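Local coordinates for protein CRISPR-associated endonuclease C2c1 (Alicyclobacillus acidoterrestris, PDB 5U31) that cuts DNA that carries a protospacer adjacent motif (PAM) and matches its guide RNA, as part of bacterial CRISPR immunity against mobile genetic elements, at residues F395-T406 against H417-L425; L451-L462 against H472-A480. The protein carries 3 engineered substitutions. All coordinates share one frame; numbering follows the deposited sequence.

Overall arrangement
Interactions 1 and 2 show how neighbouring parts of one wedge domain, WED-II, can share a DNA-facing task. Their centres are about 14 Å apart, and interaction 2 follows interaction 1 along the chain. The two touch directly: Tyr405 OH probably hydrogen-bonds to Gly478 O (2.5 Å), Phe395 N probably to Ala480 O (2.7 Å), and Leu398 CD1 packs on Pro459 CG at 3.4 Å. Interaction 1 carries Asn401, which binds the PAM. Interaction 2 carries Gly479, whose amide N binds the phosphate lock of the target strand and lies 3.1 Å from OP2 of DG21 of chain C. The two meet successive nucleotides of that strand, DG21 and then DA22 and DA23.

Interaction 1. Residues F395-T406 against H417-L425; sequences FDKLGGNLHQYT and HAIRFHKLL. With nucleotides of chain C; nucleotides of chain D.
Thr406 and Arg420 face each other as a hydrogen-bonded antiparallel pair: Thr406 N reaches Arg420 O at 3.1 Å, and Arg420 N returns a bond to Thr406 O at 2.9 Å. One step on, Tyr405 and Phe421 form the non-hydrogen-bonded pair, and beyond them His422 N satisfies Gln404 O (3.1 Å, nearly straight at 165°). The His422 ring turns back along the partner strand, its edge meeting the backbone N of Tyr405 and the methyl CG2 of Thr406.

The amide of Gln404 is fixed by three bonds. OE1 accepts from Gly399 N at 3.1 Å, within the type II turn of Lys397 to Gly400, while NE2 gives to both Leu402 O (3.2 Å) and OP1 of DT3 of chain D (2.7 Å). A bend at chi2 (141°) brings the amide to this place between loop and phosphate. Asp396 OD2 takes Leu402 N with its anti lone pair, tying the two ends of the 396-402 loop together. Lys397 NZ makes a weak bond to OP1 of DA22 of chain C, and the Asn401 side chain lies at the major-groove edges of DA22 and DA23.

At the other end of the contact, the edge of Phe421 points at one face of Phe395, centroids 5.2 Å apart and planes at 69°; His403 CD2 sits over the opposite face. Lys423 O lies at the Phe395 edge, 3.4 Å from CE1, and Leu424 CD1 packs nearby. The polar ends of His403 and Lys423 both find Thr216 OG1.

Strands 405-408 and 418-421 thus form an antiparallel beta hairpin, extended by strand 437-441, and the loop leading into it carries Asn401, a PAM-binding residue of WED-II.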
loop_
_atom_site.group_PDB
_atom_site.type_symbol
_atom_site.label_atom_id
_atom_site.label_comp_id
_atom_site.label_asym_id
_atom_site.label_seq_id
_atom_site.Cartn_x
_atom_site.Cartn_y
_atom_site.Cartn_z
ATOM N N PHE A 395 14.750 26.117 3.884
ATOM C CA PHE A 395 15.980 26.857 3.633
ATOM C C PHE A 395 16.341 26.663 2.169
ATOM O O PHE A 395 16.665 25.546 1.759
ATOM C CB PHE A 395 17.112 26.366 4.533
ATOM C CG PHE A 395 17.276 27.154 5.793
ATOM C CD1 PHE A 395 18.053 28.297 5.805
ATOM C CD2 PHE A 395 16.680 26.739 6.972
ATOM C CE1 PHE A 395 18.220 29.022 6.958
ATOM C CE2 PHE A 395 16.848 27.465 8.134
ATOM C CZ PHE A 395 17.618 28.608 8.125
ATOM N N ASP A 396 16.290 27.731 1.384
ATOM C CA ASP A 396 16.626 27.591 -0.022
ATOM C C ASP A 396 18.111 27.277 -0.196
ATOM O O ASP A 396 18.940 27.554 0.672
ATOM C CB ASP A 396 16.254 28.857 -0.793
ATOM C CG ASP A 396 14.953 28.707 -1.561
ATOM O OD1 ASP A 396 14.669 27.583 -2.031
ATOM O OD2 ASP A 396 14.216 29.707 -1.698
ATOM N N LYS A 397 18.436 26.665 -1.330
ATOM C CA LYS A 397 19.821 26.429 -1.701
ATOM C C LYS A 397 20.541 27.756 -1.931
ATOM O O LYS A 397 19.933 28.828 -1.957
ATOM C CB LYS A 397 19.889 25.587 -2.967
ATOM C CG LYS A 397 19.422 26.352 -4.198
ATOM C CD LYS A 397 19.293 25.430 -5.383
ATOM C CE LYS A 397 18.723 26.130 -6.599
ATOM N NZ LYS A 397 18.568 25.152 -7.719
ATOM N N LEU A 398 21.858 27.680 -2.123
ATOM C CA LEU A 398 22.635 28.871 -2.441
ATOM C C LEU A 398 22.139 29.487 -3.740
ATOM O O LEU A 398 22.112 28.826 -4.784
ATOM C CB LEU A 398 24.117 28.532 -2.552
ATOM C CG LEU A 398 25.077 29.412 -1.746
ATOM C CD1 LEU A 398 26.361 29.649 -2.496
ATOM C CD2 LEU A 398 24.456 30.737 -1.319
ATOM N N GLY A 399 21.752 30.759 -3.675
ATOM C CA GLY A 399 21.174 31.461 -4.794
ATOM C C GLY A 399 19.673 31.633 -4.710
ATOM O O GLY A 399 19.127 32.518 -5.375
ATOM N N GLY A 400 19.001 30.818 -3.905
ATOM C CA GLY A 400 17.568 30.924 -3.758
ATOM C C GLY A 400 17.161 32.222 -3.100
ATOM O O GLY A 400 17.977 32.995 -2.598
ATOM N N ASN A 401 15.853 32.468 -3.105
ATOM C CA ASN A 401 15.343 33.716 -2.562
ATOM C C ASN A 401 15.105 33.660 -1.066
ATOM O O ASN A 401 15.052 34.711 -0.420
ATOM C CB ASN A 401 14.050 34.105 -3.277
ATOM C CG ASN A 401 14.175 34.017 -4.777
ATOM O OD1 ASN A 401 13.522 33.020 -5.367
ATOM N ND2 ASN A 401 14.854 34.830 -5.404
ATOM N N LEU A 402 14.958 32.473 -0.499
ATOM C CA LEU A 402 14.768 32.383 0.933
ATOM C C LEU A 402 16.109 32.521 1.643
ATOM O O LEU A 402 17.162 32.680 1.022
ATOM C CB LEU A 402 14.092 31.069 1.299
ATOM C CG LEU A 402 12.638 30.924 0.871
ATOM C CD1 LEU A 402 12.091 29.603 1.381
ATOM C CD2 LEU A 402 11.825 32.102 1.389
ATOM N N HIS A 403 16.066 32.481 2.969
ATOM C CA HIS A 403 17.272 32.251 3.744
ATOM C C HIS A 403 17.974 30.995 3.238
ATOM O O HIS A 403 17.368 29.923 3.152
ATOM C CB HIS A 403 16.895 32.112 5.213
ATOM C CG HIS A 403 15.515 31.572 5.419
ATOM N ND1 HIS A 403 14.391 32.367 5.366
ATOM C CD2 HIS A 403 15.076 30.315 5.658
ATOM C CE1 HIS A 403 13.319 31.624 5.572
ATOM N NE2 HIS A 403 13.706 30.375 5.753
ATOM N N GLN A 404 19.251 31.133 2.897
ATOM C CA GLN A 404 19.986 30.111 2.169
ATOM C C GLN A 404 20.928 29.331 3.084
ATOM O O GLN A 404 21.123 29.661 4.257
ATOM C CB GLN A 404 20.770 30.750 1.017
ATOM C CG GLN A 404 19.898 31.469 0.001
ATOM C CD GLN A 404 20.518 32.754 -0.508
ATOM O OE1 GLN A 404 21.486 32.734 -1.262
ATOM N NE2 GLN A 404 19.962 33.883 -0.089
ATOM N N TYR A 405 21.516 28.273 2.522
ATOM C CA TYR A 405 22.505 27.454 3.210
ATOM C C TYR A 405 23.498 26.924 2.186
ATOM O O TYR A 405 23.148 26.695 1.026
ATOM C CB TYR A 405 21.860 26.278 3.957
ATOM C CG TYR A 405 21.465 25.151 3.038
ATOM C CD1 TYR A 405 22.308 24.068 2.831
ATOM C CD2 TYR A 405 20.257 25.178 2.358
ATOM C CE1 TYR A 405 21.960 23.043 1.973
ATOM C CE2 TYR A 405 19.897 24.155 1.502
ATOM C CZ TYR A 405 20.756 23.093 1.313
ATOM O OH TYR A 405 20.411 22.074 0.464
ATOM N N THR A 406 24.739 26.726 2.625
ATOM C CA THR A 406 25.739 26.008 1.848
ATOM C C THR A 406 26.069 24.700 2.548
ATOM O O THR A 406 26.111 24.638 3.781
ATOM C CB THR A 406 27.032 26.812 1.665
ATOM O OG1 THR A 406 27.612 27.085 2.945
ATOM C CG2 THR A 406 26.773 28.113 0.958
ATOM N N HIS A 417 31.761 16.897 7.420
ATOM C CA HIS A 417 31.126 17.947 6.645
ATOM C C HIS A 417 30.471 18.960 7.577
ATOM O O HIS A 417 30.471 18.817 8.802
ATOM C CB HIS A 417 30.115 17.350 5.672
ATOM C CG HIS A 417 30.641 16.178 4.905
ATOM N ND1 HIS A 417 31.652 16.289 3.976
ATOM C CD2 HIS A 417 30.303 14.867 4.939
ATOM C CE1 HIS A 417 31.909 15.099 3.466
ATOM N NE2 HIS A 417 31.105 14.218 4.033
ATOM N N ALA A 418 29.904 20.004 6.982
ATOM C CA ALA A 418 29.262 21.061 7.743
ATOM C C ALA A 418 28.216 21.727 6.870
ATOM O O ALA A 418 28.215 21.587 5.645
ATOM C CB ALA A 418 30.270 22.105 8.238
ATOM N N ILE A 419 27.325 22.459 7.522
ATOM C CA ILE A 419 26.330 23.272 6.843
ATOM C C ILE A 419 26.440 24.684 7.386
ATOM O O ILE A 419 26.481 24.881 8.605
ATOM C CB ILE A 419 24.909 22.715 7.033
ATOM C CG1 ILE A 419 24.596 21.726 5.916
ATOM C CG2 ILE A 419 23.894 23.838 7.047
ATOM C CD1 ILE A 419 23.908 20.491 6.390
ATOM N N ARG A 420 26.514 25.659 6.490
ATOM C CA ARG A 420 26.541 27.061 6.877
ATOM C C ARG A 420 25.158 27.651 6.634
ATOM O O ARG A 420 24.740 27.808 5.484
ATOM C CB ARG A 420 27.606 27.829 6.102
ATOM C CG ARG A 420 27.864 29.209 6.654
ATOM C CD ARG A 420 28.508 30.102 5.618
ATOM N NE ARG A 420 29.729 29.525 5.067
ATOM C CZ ARG A 420 30.888 29.473 5.712
ATOM N NH1 ARG A 420 30.988 29.956 6.943
ATOM N NH2 ARG A 420 31.946 28.930 5.130
ATOM N N PHE A 421 24.448 27.964 7.712
ATOM C CA PHE A 421 23.201 28.707 7.601
ATOM C C PHE A 421 23.532 30.191 7.486
ATOM O O PHE A 421 24.132 30.768 8.398
ATOM C CB PHE A 421 22.304 28.444 8.808
ATOM C CG PHE A 421 21.933 26.997 8.990
ATOM C CD1 PHE A 421 20.775 26.484 8.424
ATOM C CD2 PHE A 421 22.736 26.150 9.738
ATOM C CE1 PHE A 421 20.428 25.157 8.595
ATOM C CE2 PHE A 421 22.390 24.819 9.915
ATOM C CZ PHE A 421 21.236 24.322 9.340
ATOM N N HIS A 422 23.149 30.808 6.368
ATOM C CA HIS A 422 23.489 32.213 6.160
ATOM C C HIS A 422 22.680 33.139 7.058
ATOM O O HIS A 422 23.111 34.263 7.328
ATOM C CB HIS A 422 23.303 32.577 4.692
ATOM C CG HIS A 422 24.179 31.786 3.776
ATOM N ND1 HIS A 422 25.479 32.148 3.498
ATOM C CD2 HIS A 422 23.955 30.634 3.107
ATOM C CE1 HIS A 422 26.014 31.260 2.681
ATOM N NE2 HIS A 422 25.109 30.333 2.427
ATOM N N LYS A 423 21.515 32.698 7.514
ATOM C CA LYS A 423 20.756 33.405 8.530
ATOM C C LYS A 423 20.151 32.368 9.455
ATOM O O LYS A 423 19.731 31.300 9.005
ATOM C CB LYS A 423 19.652 34.286 7.931
ATOM C CG LYS A 423 20.141 35.565 7.287
ATOM C CD LYS A 423 18.984 36.512 7.020
ATOM C CE LYS A 423 17.950 35.887 6.091
ATOM N NZ LYS A 423 16.903 36.870 5.711
ATOM N N LEU A 424 20.110 32.680 10.742
ATOM C CA LEU A 424 19.613 31.732 11.727
ATOM C C LEU A 424 19.185 32.513 12.959
ATOM O O LEU A 424 19.210 33.746 12.978
ATOM C CB LEU A 424 20.676 30.683 12.060
ATOM C CG LEU A 424 20.199 29.298 12.485
ATOM C CD1 LEU A 424 19.462 28.620 11.345
ATOM C CD2 LEU A 424 21.388 28.470 12.926
ATOM N N LEU A 425 18.781 31.781 13.989
ATOM C CA LEU A 425 18.417 32.360 15.269
ATOM C C LEU A 425 19.380 31.868 16.334
ATOM O O LEU A 425 19.768 30.696 16.342
ATOM C CB LEU A 425 16.987 32.004 15.656
ATOM C CG LEU A 425 15.909 32.693 14.828
ATOM C CD1 LEU A 425 14.565 32.488 15.490
ATOM C CD2 LEU A 425 16.226 34.169 14.692
ATOM P P DA C 22 15.568 27.128 -8.949
ATOM O OP1 DA C 22 16.121 26.043 -9.796
ATOM O OP2 DA C 22 16.353 27.752 -7.853
ATOM O "O5'" DA C 22 15.133 28.346 -9.876
ATOM C "C5'" DA C 22 14.353 28.119 -11.003
ATOM C "C4'" DA C 22 14.213 29.398 -11.785
ATOM O "O4'" DA C 22 13.124 30.178 -11.236
ATOM C "C3'" DA C 22 15.447 30.301 -11.764
ATOM O "O3'" DA C 22 15.683 30.785 -13.073
ATOM C "C2'" DA C 22 15.042 31.423 -10.808
ATOM C "C1'" DA C 22 13.545 31.505 -11.065
ATOM N N9 DA C 22 12.773 32.084 -9.970
ATOM C C8 DA C 22 12.744 31.674 -8.668
ATOM N N7 DA C 22 11.939 32.380 -7.906
ATOM C C5 DA C 22 11.394 33.312 -8.774
ATOM C C6 DA C 22 10.457 34.358 -8.591
ATOM N N6 DA C 22 9.885 34.641 -7.415
ATOM N N1 DA C 22 10.136 35.103 -9.666
ATOM C C2 DA C 22 10.705 34.816 -10.845
ATOM N N3 DA C 22 11.587 33.862 -11.141
ATOM C C4 DA C 22 11.894 33.139 -10.051
ATOM P P DA C 23 17.068 31.502 -13.465
ATOM O OP1 DA C 23 17.424 31.006 -14.817
ATOM O OP2 DA C 23 18.017 31.413 -12.328
ATOM O "O5'" DA C 23 16.660 33.034 -13.618
ATOM C "C5'" DA C 23 15.518 33.376 -14.372
ATOM C "C4'" DA C 23 15.123 34.809 -14.107
ATOM O "O4'" DA C 23 14.378 34.896 -12.865
ATOM C "C3'" DA C 23 16.298 35.781 -13.962
ATOM O "O3'" DA C 23 16.040 36.930 -14.719
ATOM C "C2'" DA C 23 16.303 36.104 -12.470
ATOM C "C1'" DA C 23 14.820 36.033 -12.171
ATOM N N9 DA C 23 14.502 35.887 -10.758
ATOM C C8 DA C 23 15.043 34.999 -9.869
ATOM N N7 DA C 23 14.554 35.103 -8.653
ATOM C C5 DA C 23 13.628 36.133 -8.757
ATOM C C6 DA C 23 12.764 36.740 -7.819
ATOM N N6 DA C 23 12.691 36.374 -6.538
ATOM N N1 DA C 23 11.972 37.739 -8.256
ATOM C C2 DA C 23 12.044 38.104 -9.544
ATOM N N3 DA C 23 12.814 37.613 -10.513
ATOM C C4 DA C 23 13.587 36.621 -10.050
ATOM P P DT D 3 21.002 37.446 -1.116
ATOM O OP1 DT D 3 20.946 36.416 -0.069
ATOM O OP2 DT D 3 20.416 37.149 -2.437
ATOM O "O5'" DT D 3 20.269 38.736 -0.547
ATOM C "C5'" DT D 3 20.685 39.296 0.674
ATOM C "C4'" DT D 3 20.013 40.630 0.888
ATOM O "O4'" DT D 3 20.244 41.465 -0.269
ATOM C "C3'" DT D 3 18.503 40.550 1.051
ATOM O "O3'" DT D 3 18.076 41.489 2.010
ATOM C "C2'" DT D 3 17.995 40.898 -0.342
ATOM C "C1'" DT D 3 19.014 41.923 -0.771
ATOM N N1 DT D 3 19.146 42.072 -2.238
ATOM C C2 DT D 3 18.622 43.185 -2.844
ATOM O O2 DT D 3 18.025 44.055 -2.238
ATOM N N3 DT D 3 18.814 43.243 -4.195
ATOM C C4 DT D 3 19.469 42.320 -4.982
ATOM O O4 DT D 3 19.590 42.460 -6.192
ATOM C C5 DT D 3 20.004 41.177 -4.280
ATOM C C7 DT D 3 20.737 40.105 -5.027
ATOM C C6 DT D 3 19.822 41.114 -2.956
#

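Interaction 2. Residues L451-L462 against H472-A480; sequences LLPRDPNEPIAL and HFTGEFGGA. With nucleotides of chain C.
Gly475 and Leu462 hold each other by two backbone bonds, Leu462 N to Gly475 O at 2.7 Å and Gly475 N to Leu462 O at 2.8 Å, the mark of a hydrogen-bonded antiparallel pair. Phe477 N adds a straighter bond to Ile460 O, 2.8 Å long with 167° at the hydrogen, so the pairing runs on to the turn of Glu458 to Ala461.

The guanidinium of Arg454 folds in beside this pairing. Its NE bonds weakly to Leu462 O, and NH2 approaches Gly475 O so closely that the detail of that bond is doubtful. On its two faces the flat group is sandwiched: Ala461 CB sits over the centre of one, 3.3 Å from the plane, and Thr474 CB over the rim of the other.

Further out the packing is apolar. With its CG placed between backbone N and carbonyl carbon (chi1 54°), Leu462 brings methyl CD2 over the face of Phe477, 3.4 Å from the ring centroid and only 6° off the normal, a CH-pi contact. Its other methyl, CD1, lies against the CA of Gly475, where no side chain intervenes. Ile460 branches to two partners: CG2 meets Glu476 CB and CD1 meets Phe477 CB, both at 3.6 Å. Leu451 CD1 reaches the Phe477 ring more loosely.

Strand 461-464 lies between 451-453 and the long strand 473-483, which itself pairs with 502-510, where Glu476 is joined by backbone hydrogen bonding to Arg508, another residue that binds the phosphate lock; Phe477 also stacks on Phe407 of strand 405-408.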
loop_
_atom_site.group_PDB
_atom_site.type_symbol
_atom_site.label_atom_id
_atom_site.label_comp_id
_atom_site.label_asym_id
_atom_site.label_seq_id
_atom_site.Cartn_x
_atom_site.Cartn_y
_atom_site.Cartn_z
ATOM N N LEU A 451 28.055 11.650 -1.901
ATOM C CA LEU A 451 28.047 13.015 -2.411
ATOM C C LEU A 451 29.478 13.518 -2.524
ATOM O O LEU A 451 30.211 13.544 -1.529
ATOM C CB LEU A 451 27.227 13.935 -1.506
ATOM C CG LEU A 451 25.773 13.509 -1.319
ATOM C CD1 LEU A 451 25.054 14.490 -0.426
ATOM C CD2 LEU A 451 25.092 13.421 -2.661
ATOM N N LEU A 452 29.870 13.909 -3.734
ATOM C CA LEU A 452 31.151 14.537 -3.988
ATOM C C LEU A 452 30.937 15.919 -4.588
ATOM O O LEU A 452 29.994 16.116 -5.363
ATOM C CB LEU A 452 32.018 13.698 -4.944
ATOM C CG LEU A 452 32.678 12.418 -4.422
ATOM C CD1 LEU A 452 33.355 12.682 -3.088
ATOM C CD2 LEU A 452 31.681 11.275 -4.295
ATOM N N PRO A 453 31.774 16.893 -4.248
ATOM C CA PRO A 453 31.639 18.221 -4.857
ATOM C C PRO A 453 32.056 18.200 -6.319
ATOM O O PRO A 453 33.027 17.542 -6.699
ATOM C CB PRO A 453 32.577 19.093 -4.016
ATOM C CG PRO A 453 33.585 18.137 -3.477
ATOM C CD PRO A 453 32.839 16.855 -3.232
ATOM N N ARG A 454 31.307 18.934 -7.143
ATOM C CA ARG A 454 31.526 18.958 -8.584
ATOM C C ARG A 454 32.314 20.181 -9.037
ATOM O O ARG A 454 33.326 20.044 -9.728
ATOM C CB ARG A 454 30.182 18.906 -9.324
ATOM C CG ARG A 454 30.310 18.633 -10.814
ATOM C CD ARG A 454 29.190 19.278 -11.602
ATOM N NE ARG A 454 27.877 18.952 -11.058
ATOM C CZ ARG A 454 26.750 19.524 -11.464
ATOM N NH1 ARG A 454 26.785 20.448 -12.414
ATOM N NH2 ARG A 454 25.591 19.178 -10.920
ATOM N N ASP A 455 31.867 21.377 -8.657
ATOM C CA ASP A 455 32.483 22.622 -9.093
ATOM C C ASP A 455 32.764 23.496 -7.876
ATOM O O ASP A 455 31.849 23.749 -7.072
ATOM C CB ASP A 455 31.567 23.352 -10.082
ATOM C CG ASP A 455 32.209 24.586 -10.670
ATOM O OD1 ASP A 455 33.438 24.746 -10.528
ATOM O OD2 ASP A 455 31.482 25.399 -11.276
ATOM N N PRO A 456 34.003 23.956 -7.687
ATOM C CA PRO A 456 34.274 24.853 -6.551
ATOM C C PRO A 456 33.632 26.222 -6.695
ATOM O O PRO A 456 33.234 26.813 -5.684
ATOM C CB PRO A 456 35.806 24.951 -6.536
ATOM C CG PRO A 456 36.274 23.736 -7.265
ATOM C CD PRO A 456 35.240 23.469 -8.317
ATOM N N ASN A 457 33.516 26.745 -7.917
ATOM C CA ASN A 457 32.921 28.065 -8.094
ATOM C C ASN A 457 31.419 28.053 -7.836
ATOM O O ASN A 457 30.868 29.055 -7.368
ATOM C CB ASN A 457 33.226 28.596 -9.494
ATOM C CG ASN A 457 34.651 29.099 -9.625
ATOM O OD1 ASN A 457 35.267 29.511 -8.640
ATOM N ND2 ASN A 457 35.183 29.073 -10.843
ATOM N N GLU A 458 30.741 26.940 -8.124
ATOM C CA GLU A 458 29.313 26.796 -7.849
ATOM C C GLU A 458 29.116 25.783 -6.729
ATOM O O GLU A 458 29.018 24.575 -6.987
ATOM C CB GLU A 458 28.547 26.376 -9.104
ATOM C CG GLU A 458 28.383 27.489 -10.125
ATOM C CD GLU A 458 27.357 27.151 -11.187
ATOM O OE1 GLU A 458 26.664 26.120 -11.040
ATOM O OE2 GLU A 458 27.240 27.916 -12.168
ATOM N N PRO A 459 29.032 26.224 -5.470
ATOM C CA PRO A 459 28.968 25.278 -4.344
ATOM C C PRO A 459 27.641 24.549 -4.219
ATOM O O PRO A 459 27.370 23.915 -3.195
ATOM C CB PRO A 459 29.212 26.177 -3.126
ATOM C CG PRO A 459 28.757 27.506 -3.555
ATOM C CD PRO A 459 29.070 27.622 -5.012
ATOM N N ILE A 460 26.805 24.645 -5.248
ATOM C CA ILE A 460 25.549 23.910 -5.278
ATOM C C ILE A 460 25.701 22.577 -6.011
ATOM O O ILE A 460 24.983 21.619 -5.710
ATOM C CB ILE A 460 24.464 24.804 -5.911
ATOM C CG1 ILE A 460 23.740 25.597 -4.830
ATOM C CG2 ILE A 460 23.486 24.019 -6.744
ATOM C CD1 ILE A 460 23.337 24.756 -3.655
ATOM N N ALA A 461 26.660 22.486 -6.930
ATOM C CA ALA A 461 26.842 21.295 -7.745
ATOM C C ALA A 461 27.420 20.148 -6.925
ATOM O O ALA A 461 28.151 20.352 -5.953
ATOM C CB ALA A 461 27.764 21.597 -8.925
ATOM N N LEU A 462 27.090 18.928 -7.334
ATOM C CA LEU A 462 27.622 17.747 -6.671
ATOM C C LEU A 462 27.619 16.583 -7.649
ATOM O O LEU A 462 27.026 16.646 -8.728
ATOM C CB LEU A 462 26.825 17.405 -5.409
ATOM C CG LEU A 462 25.304 17.241 -5.514
ATOM C CD1 LEU A 462 24.878 15.865 -6.005
ATOM C CD2 LEU A 462 24.663 17.531 -4.176
ATOM N N HIS A 472 29.478 8.439 -11.965
ATOM C CA HIS A 472 28.651 9.156 -11.007
ATOM C C HIS A 472 27.692 10.091 -11.732
ATOM O O HIS A 472 28.007 10.642 -12.790
ATOM C CB HIS A 472 29.520 9.955 -10.038
ATOM C CG HIS A 472 30.595 9.147 -9.386
ATOM N ND1 HIS A 472 30.327 8.059 -8.586
ATOM C CD2 HIS A 472 31.942 9.270 -9.414
ATOM C CE1 HIS A 472 31.462 7.542 -8.154
ATOM N NE2 HIS A 472 32.458 8.259 -8.641
ATOM N N PHE A 473 26.504 10.258 -11.156
ATOM C CA PHE A 473 25.534 11.206 -11.683
ATOM C C PHE A 473 25.928 12.626 -11.304
ATOM O O PHE A 473 26.569 12.860 -10.277
ATOM C CB PHE A 473 24.135 10.924 -11.138
ATOM C CG PHE A 473 23.648 9.525 -11.367
ATOM C CD1 PHE A 473 23.163 9.140 -12.606
ATOM C CD2 PHE A 473 23.635 8.603 -10.331
ATOM C CE1 PHE A 473 22.700 7.854 -12.813
ATOM C CE2 PHE A 473 23.173 7.321 -10.533
ATOM C CZ PHE A 473 22.706 6.944 -11.776
ATOM N N THR A 474 25.522 13.583 -12.130
ATOM C CA THR A 474 25.689 14.984 -11.780
ATOM C C THR A 474 24.419 15.487 -11.107
ATOM O O THR A 474 23.307 15.112 -11.490
ATOM C CB THR A 474 26.018 15.828 -13.014
ATOM O OG1 THR A 474 24.894 15.858 -13.900
ATOM C CG2 THR A 474 27.216 15.243 -13.744
ATOM N N GLY A 475 24.590 16.319 -10.081
ATOM C CA GLY A 475 23.453 16.760 -9.303
ATOM C C GLY A 475 23.699 18.096 -8.639
ATOM O O GLY A 475 24.803 18.644 -8.670
ATOM N N GLU A 476 22.637 18.617 -8.030
ATOM C CA GLU A 476 22.681 19.891 -7.335
ATOM C C GLU A 476 21.977 19.760 -5.996
ATOM O O GLU A 476 21.019 18.996 -5.852
ATOM C CB GLU A 476 22.012 21.010 -8.144
ATOM C CG GLU A 476 22.745 21.441 -9.402
ATOM C CD GLU A 476 21.957 22.483 -10.175
ATOM O OE1 GLU A 476 20.792 22.736 -9.796
ATOM O OE2 GLU A 476 22.495 23.045 -11.152
ATOM N N PHE A 477 22.466 20.509 -5.014
ATOM C CA PHE A 477 21.739 20.646 -3.764
ATOM C C PHE A 477 20.454 21.422 -4.009
ATOM O O PHE A 477 20.405 22.328 -4.846
ATOM C CB PHE A 477 22.590 21.355 -2.714
ATOM C CG PHE A 477 23.671 20.499 -2.121
ATOM C CD1 PHE A 477 23.362 19.517 -1.194
ATOM C CD2 PHE A 477 24.998 20.695 -2.467
ATOM C CE1 PHE A 477 24.355 18.732 -0.640
ATOM C CE2 PHE A 477 25.997 19.913 -1.916
ATOM C CZ PHE A 477 25.673 18.929 -1.003
ATOM N N GLY A 478 19.405 21.050 -3.286
ATOM C CA GLY A 478 18.136 21.739 -3.386
ATOM C C GLY A 478 17.726 22.307 -2.047
ATOM O O GLY A 478 18.579 22.520 -1.179
ATOM N N GLY A 479 16.432 22.548 -1.863
ATOM C CA GLY A 479 15.960 23.071 -0.600
ATOM C C GLY A 479 16.195 22.104 0.544
ATOM O O GLY A 479 16.384 20.902 0.361
ATOM N N ALA A 480 16.186 22.656 1.751
ATOM C CA ALA A 480 16.380 21.895 2.971
ATOM C C ALA A 480 15.334 22.318 3.986
ATOM O O ALA A 480 14.782 23.418 3.913
ATOM C CB ALA A 480 17.783 22.098 3.551
ATOM P P DG C 21 13.751 23.475 -4.186
ATOM O OP1 DG C 21 13.955 22.110 -4.710
ATOM O OP2 DG C 21 14.918 24.351 -3.946
ATOM O "O5'" DG C 21 12.794 24.253 -5.188
ATOM C "C5'" DG C 21 12.763 25.675 -5.187
ATOM C "C4'" DG C 21 12.600 26.181 -6.605
ATOM O "O4'" DG C 21 11.376 26.941 -6.730
ATOM C "C3'" DG C 21 13.721 27.081 -7.113
ATOM O "O3'" DG C 21 14.179 26.595 -8.349
ATOM C "C2'" DG C 21 13.051 28.448 -7.266
ATOM C "C1'" DG C 21 11.622 28.041 -7.564
ATOM N N9 DG C 21 10.631 29.061 -7.265
ATOM C C8 DG C 21 10.115 29.378 -6.034
ATOM N N7 DG C 21 9.221 30.325 -6.077
ATOM C C5 DG C 21 9.136 30.651 -7.425
ATOM C C6 DG C 21 8.333 31.613 -8.083
ATOM O O6 DG C 21 7.507 32.392 -7.591
ATOM N N1 DG C 21 8.564 31.623 -9.454
ATOM C C2 DG C 21 9.452 30.807 -10.106
ATOM N N2 DG C 21 9.535 30.961 -11.431
ATOM N N3 DG C 21 10.202 29.895 -9.507
ATOM C C4 DG C 21 9.995 29.878 -8.169
#